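Long-range contact in CurF (Lyngbya majuscula, PDB 2Q35), which is the ECH2 decarboxylase domain of a polyketide synthase protein, a crotonase-family lyase that probably removes carbon dioxide during beta-branching of the growing chain: residues 110-121 against 171-181. The protein carries 1 engineered substitution. Residues are numbered along the deposited sequence; the frame is centred on the assembly and turned at random.
Sequences LYADFVVFSQES and IPFPVVSRQDV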
loop_
_atom_site.group_PDB
_atom_site.type_symbol
_atom_site.label_atom_id
_atom_site.label_comp_id
_atom_site.label_asym_id
_atom_site.label_seq_id
_atom_site.Cartn_x
_atom_site.Cartn_y
_atom_site.Cartn_z
ATOM N N LEU A 110 -15.495 -3.976 -6.093
ATOM C CA LEU A 110 -14.250 -4.028 -5.338
ATOM C C LEU A 110 -14.159 -5.246 -4.408
ATOM O O LEU A 110 -13.065 -5.540 -3.901
ATOM C CB LEU A 110 -14.015 -2.727 -4.546
ATOM C CG LEU A 110 -13.720 -1.490 -5.387
ATOM C CD1 LEU A 110 -13.629 -0.276 -4.461
ATOM C CD2 LEU A 110 -12.423 -1.654 -6.140
ATOM N N TYR A 111 -15.282 -5.943 -4.232
ATOM C CA TYR A 111 -15.294 -7.190 -3.418
ATOM C C TYR A 111 -14.632 -8.292 -4.253
ATOM O O TYR A 111 -14.192 -9.311 -3.714
ATOM C CB TYR A 111 -16.712 -7.647 -3.047
ATOM C CG TYR A 111 -17.460 -6.777 -2.050
ATOM C CD1 TYR A 111 -16.804 -6.147 -0.985
ATOM C CD2 TYR A 111 -18.845 -6.612 -2.176
ATOM C CE1 TYR A 111 -17.536 -5.333 -0.063
ATOM C CE2 TYR A 111 -19.573 -5.833 -1.280
ATOM C CZ TYR A 111 -18.918 -5.200 -0.228
ATOM O OH TYR A 111 -19.654 -4.414 0.643
ATOM N N ALA A 112 -14.533 -8.075 -5.578
ATOM C CA ALA A 112 -13.966 -9.102 -6.466
ATOM C C ALA A 112 -12.447 -9.219 -6.299
ATOM O O ALA A 112 -11.786 -8.386 -5.676
ATOM C CB ALA A 112 -14.316 -8.813 -7.950
ATOM N N ASP A 113 -11.887 -10.280 -6.860
ATOM C CA ASP A 113 -10.463 -10.516 -6.707
ATOM C C ASP A 113 -9.627 -9.651 -7.626
ATOM O O ASP A 113 -8.507 -9.252 -7.277
ATOM C CB ASP A 113 -10.172 -11.988 -6.930
ATOM C CG ASP A 113 -11.010 -12.858 -6.015
ATOM O OD1 ASP A 113 -10.735 -12.901 -4.783
ATOM O OD2 ASP A 113 -11.999 -13.428 -6.500
ATOM N N PHE A 114 -10.189 -9.354 -8.790
ATOM C CA PHE A 114 -9.569 -8.462 -9.777
ATOM C C PHE A 114 -10.624 -7.475 -10.253
ATOM O O PHE A 114 -11.818 -7.787 -10.242
ATOM C CB PHE A 114 -9.115 -9.287 -10.966
ATOM C CG PHE A 114 -8.026 -10.268 -10.628
ATOM C CD1 PHE A 114 -8.347 -11.572 -10.250
ATOM C CD2 PHE A 114 -6.693 -9.889 -10.675
ATOM C CE1 PHE A 114 -7.342 -12.474 -9.923
ATOM C CE2 PHE A 114 -5.684 -10.791 -10.378
ATOM C CZ PHE A 114 -6.014 -12.068 -9.974
ATOM N N VAL A 115 -10.191 -6.276 -10.669
ATOM C CA VAL A 115 -11.150 -5.230 -11.024
ATOM C C VAL A 115 -10.576 -4.516 -12.247
ATOM O O VAL A 115 -9.364 -4.267 -12.317
ATOM C CB VAL A 115 -11.350 -4.216 -9.885
ATOM C CG1 VAL A 115 -12.430 -3.205 -10.222
ATOM C CG2 VAL A 115 -11.716 -4.957 -8.556
ATOM N N VAL A 116 -11.451 -4.230 -13.211
ATOM C CA VAL A 116 -11.063 -3.439 -14.413
ATOM C C VAL A 116 -12.039 -2.266 -14.511
ATOM O O VAL A 116 -13.269 -2.442 -14.402
ATOM C CB VAL A 116 -11.136 -4.261 -15.715
ATOM C CG1 VAL A 116 -10.542 -3.436 -16.889
ATOM C CG2 VAL A 116 -10.384 -5.585 -15.580
ATOM N N PHE A 117 -11.499 -1.054 -14.743
ATOM C CA PHE A 117 -12.307 0.168 -14.756
ATOM C C PHE A 117 -12.316 0.694 -16.190
ATOM O O PHE A 117 -11.369 0.406 -16.934
ATOM C CB PHE A 117 -11.649 1.281 -13.929
ATOM C CG PHE A 117 -11.729 1.085 -12.435
ATOM C CD1 PHE A 117 -12.555 1.896 -11.674
ATOM C CD2 PHE A 117 -10.916 0.160 -11.812
ATOM C CE1 PHE A 117 -12.625 1.731 -10.255
ATOM C CE2 PHE A 117 -10.978 -0.015 -10.424
ATOM C CZ PHE A 117 -11.833 0.782 -9.658
ATOM N N SER A 118 -13.381 1.420 -16.534
ATOM C CA SER A 118 -13.507 2.137 -17.835
ATOM C C SER A 118 -12.966 3.556 -17.691
ATOM O O SER A 118 -13.314 4.289 -16.758
ATOM C CB SER A 118 -14.987 2.180 -18.236
ATOM O OG SER A 118 -15.259 3.246 -19.158
ATOM N N GLN A 119 -12.191 3.998 -18.686
ATOM C CA GLN A 119 -11.639 5.337 -18.693
ATOM C C GLN A 119 -12.706 6.416 -18.674
ATOM O O GLN A 119 -12.526 7.447 -18.042
ATOM C CB GLN A 119 -10.795 5.547 -19.952
ATOM C CG GLN A 119 -9.474 4.830 -19.981
ATOM C CD GLN A 119 -8.800 4.881 -21.377
ATOM O OE1 GLN A 119 -7.703 4.338 -21.571
ATOM N NE2 GLN A 119 -9.462 5.514 -22.341
ATOM N N GLU A 120 -13.811 6.165 -19.370
ATOM C CA GLU A 120 -14.838 7.184 -19.623
ATOM C C GLU A 120 -15.928 7.237 -18.557
ATOM O O GLU A 120 -16.661 8.227 -18.457
ATOM C CB GLU A 120 -15.500 6.940 -20.989
ATOM C CG GLU A 120 -14.575 7.079 -22.203
ATOM C CD GLU A 120 -13.765 5.818 -22.504
ATOM O OE1 GLU A 120 -13.921 4.801 -21.784
ATOM O OE2 GLU A 120 -12.961 5.859 -23.472
ATOM N N SER A 121 -16.035 6.172 -17.771
ATOM C CA SER A 121 -17.136 6.043 -16.813
ATOM C C SER A 121 -16.789 6.708 -15.504
ATOM O O SER A 121 -15.629 7.055 -15.258
ATOM C CB SER A 121 -17.475 4.572 -16.624
ATOM O OG SER A 121 -17.848 4.014 -17.877
ATOM N N ILE A 171 -4.252 4.798 -9.369
ATOM C CA ILE A 171 -5.060 3.671 -8.870
ATOM C C ILE A 171 -4.372 2.340 -9.253
ATOM O O ILE A 171 -3.847 2.195 -10.357
ATOM C CB ILE A 171 -6.515 3.779 -9.388
ATOM C CG1 ILE A 171 -7.457 2.844 -8.617
ATOM C CG2 ILE A 171 -6.593 3.538 -10.895
ATOM C CD1 ILE A 171 -8.927 2.999 -9.029
ATOM N N PRO A 172 -4.308 1.381 -8.324
ATOM C CA PRO A 172 -3.632 0.125 -8.650
ATOM C C PRO A 172 -4.519 -0.909 -9.334
ATOM O O PRO A 172 -4.517 -2.072 -8.924
ATOM C CB PRO A 172 -3.184 -0.392 -7.285
ATOM C CG PRO A 172 -4.130 0.224 -6.295
ATOM C CD PRO A 172 -4.783 1.425 -6.925
ATOM N N PHE A 173 -5.305 -0.493 -10.318
ATOM C CA PHE A 173 -6.073 -1.431 -11.143
ATOM C C PHE A 173 -5.971 -0.965 -12.578
ATOM O O PHE A 173 -5.716 0.216 -12.806
ATOM C CB PHE A 173 -7.550 -1.435 -10.759
ATOM C CG PHE A 173 -7.844 -2.145 -9.466
ATOM C CD1 PHE A 173 -7.761 -3.524 -9.396
ATOM C CD2 PHE A 173 -8.222 -1.435 -8.344
ATOM C CE1 PHE A 173 -8.050 -4.203 -8.221
ATOM C CE2 PHE A 173 -8.519 -2.102 -7.155
ATOM C CZ PHE A 173 -8.439 -3.488 -7.104
ATOM N N PRO A 174 -6.182 -1.874 -13.553
ATOM C CA PRO A 174 -6.158 -1.393 -14.949
ATOM C C PRO A 174 -7.369 -0.530 -15.262
ATOM O O PRO A 174 -8.484 -0.793 -14.788
ATOM C CB PRO A 174 -6.193 -2.664 -15.798
ATOM C CG PRO A 174 -6.401 -3.802 -14.865
ATOM C CD PRO A 174 -6.414 -3.328 -13.445
ATOM N N VAL A 175 -7.125 0.509 -16.058
ATOM C CA VAL A 175 -8.188 1.397 -16.487
ATOM C C VAL A 175 -8.017 1.491 -17.993
ATOM O O VAL A 175 -6.991 1.981 -18.462
ATOM C CB VAL A 175 -8.067 2.807 -15.871
ATOM C CG1 VAL A 175 -9.300 3.637 -16.232
ATOM C CG2 VAL A 175 -7.916 2.739 -14.338
ATOM N N VAL A 176 -9.024 1.025 -18.723
ATOM C CA VAL A 176 -8.954 0.975 -20.195
ATOM C C VAL A 176 -10.214 1.540 -20.827
ATOM O O VAL A 176 -11.197 1.815 -20.143
ATOM C CB VAL A 176 -8.648 -0.459 -20.741
ATOM C CG1 VAL A 176 -7.350 -1.022 -20.124
ATOM C CG2 VAL A 176 -9.808 -1.455 -20.474
ATOM N N SER A 177 -10.182 1.780 -22.141
ATOM C CA SER A 177 -11.347 2.362 -22.775
ATOM C C SER A 177 -12.535 1.446 -22.594
ATOM O O SER A 177 -12.385 0.211 -22.580
ATOM C CB SER A 177 -11.101 2.562 -24.267
ATOM O OG SER A 177 -9.864 3.211 -24.485
ATOM N N ARG A 178 -13.713 2.051 -22.475
ATOM C CA ARG A 178 -14.950 1.317 -22.228
ATOM C C ARG A 178 -15.115 0.102 -23.142
ATOM O O ARG A 178 -15.442 -0.978 -22.656
ATOM C CB ARG A 178 -16.149 2.273 -22.329
ATOM C CG ARG A 178 -17.451 1.618 -22.791
ATOM C CD ARG A 178 -18.529 1.538 -21.706
ATOM N NE ARG A 178 -18.895 2.823 -21.083
ATOM C CZ ARG A 178 -18.958 4.002 -21.708
ATOM N NH1 ARG A 178 -18.686 4.103 -23.002
ATOM N NH2 ARG A 178 -19.301 5.091 -21.035
ATOM N N GLN A 179 -14.885 0.265 -24.457
ATOM C CA GLN A 179 -15.055 -0.838 -25.416
ATOM C C GLN A 179 -14.041 -1.983 -25.253
ATOM O O GLN A 179 -14.175 -3.038 -25.889
ATOM C CB GLN A 179 -14.992 -0.318 -26.865
ATOM C CG GLN A 179 -13.571 0.026 -27.343
ATOM C CD GLN A 179 -13.524 1.057 -28.472
ATOM O OE1 GLN A 179 -14.296 0.989 -29.439
ATOM N NE2 GLN A 179 -12.608 2.028 -28.349
ATOM N N ASP A 180 -13.033 -1.784 -24.390
ATOM C CA ASP A 180 -11.994 -2.779 -24.151
ATOM C C ASP A 180 -12.066 -3.432 -22.781
ATOM O O ASP A 180 -11.322 -4.397 -22.521
ATOM C CB ASP A 180 -10.616 -2.137 -24.249
ATOM C CG ASP A 180 -10.293 -1.632 -25.668
ATOM O OD1 ASP A 180 -10.857 -2.171 -26.633
ATOM O OD2 ASP A 180 -9.492 -0.688 -25.793
ATOM N N VAL A 181 -12.898 -2.878 -21.899
ATOM C CA VAL A 181 -12.971 -3.395 -20.511
ATOM C C VAL A 181 -13.290 -4.888 -20.404
ATOM O O VAL A 181 -12.552 -5.645 -19.754
ATOM C CB VAL A 181 -13.940 -2.551 -19.669
ATOM C CG1 VAL A 181 -14.216 -3.252 -18.284
ATOM C CG2 VAL A 181 -13.403 -1.133 -19.461
HETATM O O HOH W 1 -5.165 2.074 -20.792
HETATM O O HOH W 2 -20.361 4.557 -18.774
#
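Val115 lies over one face of the Phe173 ring, its CB 3.9 Å from the ring centroid in a CH-pi contact offset toward the rim. Leu110 CD2 meets the same ring obliquely at CE2. The Phe117 ring has Ile171 CD1 over one face, 4.0 Å from its centroid. Pro174 O sits near its plane, at the edge. The two phenylalanine rings meet obliquely, with planes at 39°, and Phe117 CE2 also touches Phe173 CB. Phe117 CG is anti to its own carbonyl carbon (chi1 -74°), which swings the ring back toward Ile171 and Phe173. Tyr123 adds an edge-to-face partner for Phe117. With an alanine at Phe173 the ring is gone, which is likely to open a gap between Val115, Leu110 and Phe117 and leave the Phe117 ring less firmly held. Strands 114-118 and 175-176 pair in parallel here, at one edge of the central sheet of the crotonase fold, where 175-176 is the outermost strand within this chain. On its other side, strand 114-118 pairs with strand 93-97. Phe117 N donates to Pro174 O, Phe117 O accepts from Val176 N at 3.0 Å, and Gln119 N donates to Val176 O. On the sheet face opposite Phe117, Val116 CG1 packs against Val181 CG1 at 3.9 Å. Val181 belongs to helix 178-192, which follows the short strand. Just after that strand, Glu120 OE1 accepts from Arg178 N at 2.8 Å, on the syn side, somewhat out of the carboxylate plane. The Glu120 chain bends at chi2 (83°), turning the carboxylate toward that N-H. Ser118 OG lies over one face of the Arg178 guanidinium and is hydrogen-bonded to Ser121 OG. A water in the guanidinium plane accepts from Arg178 NH2 at 2.6 Å and links it to Ser121 OG.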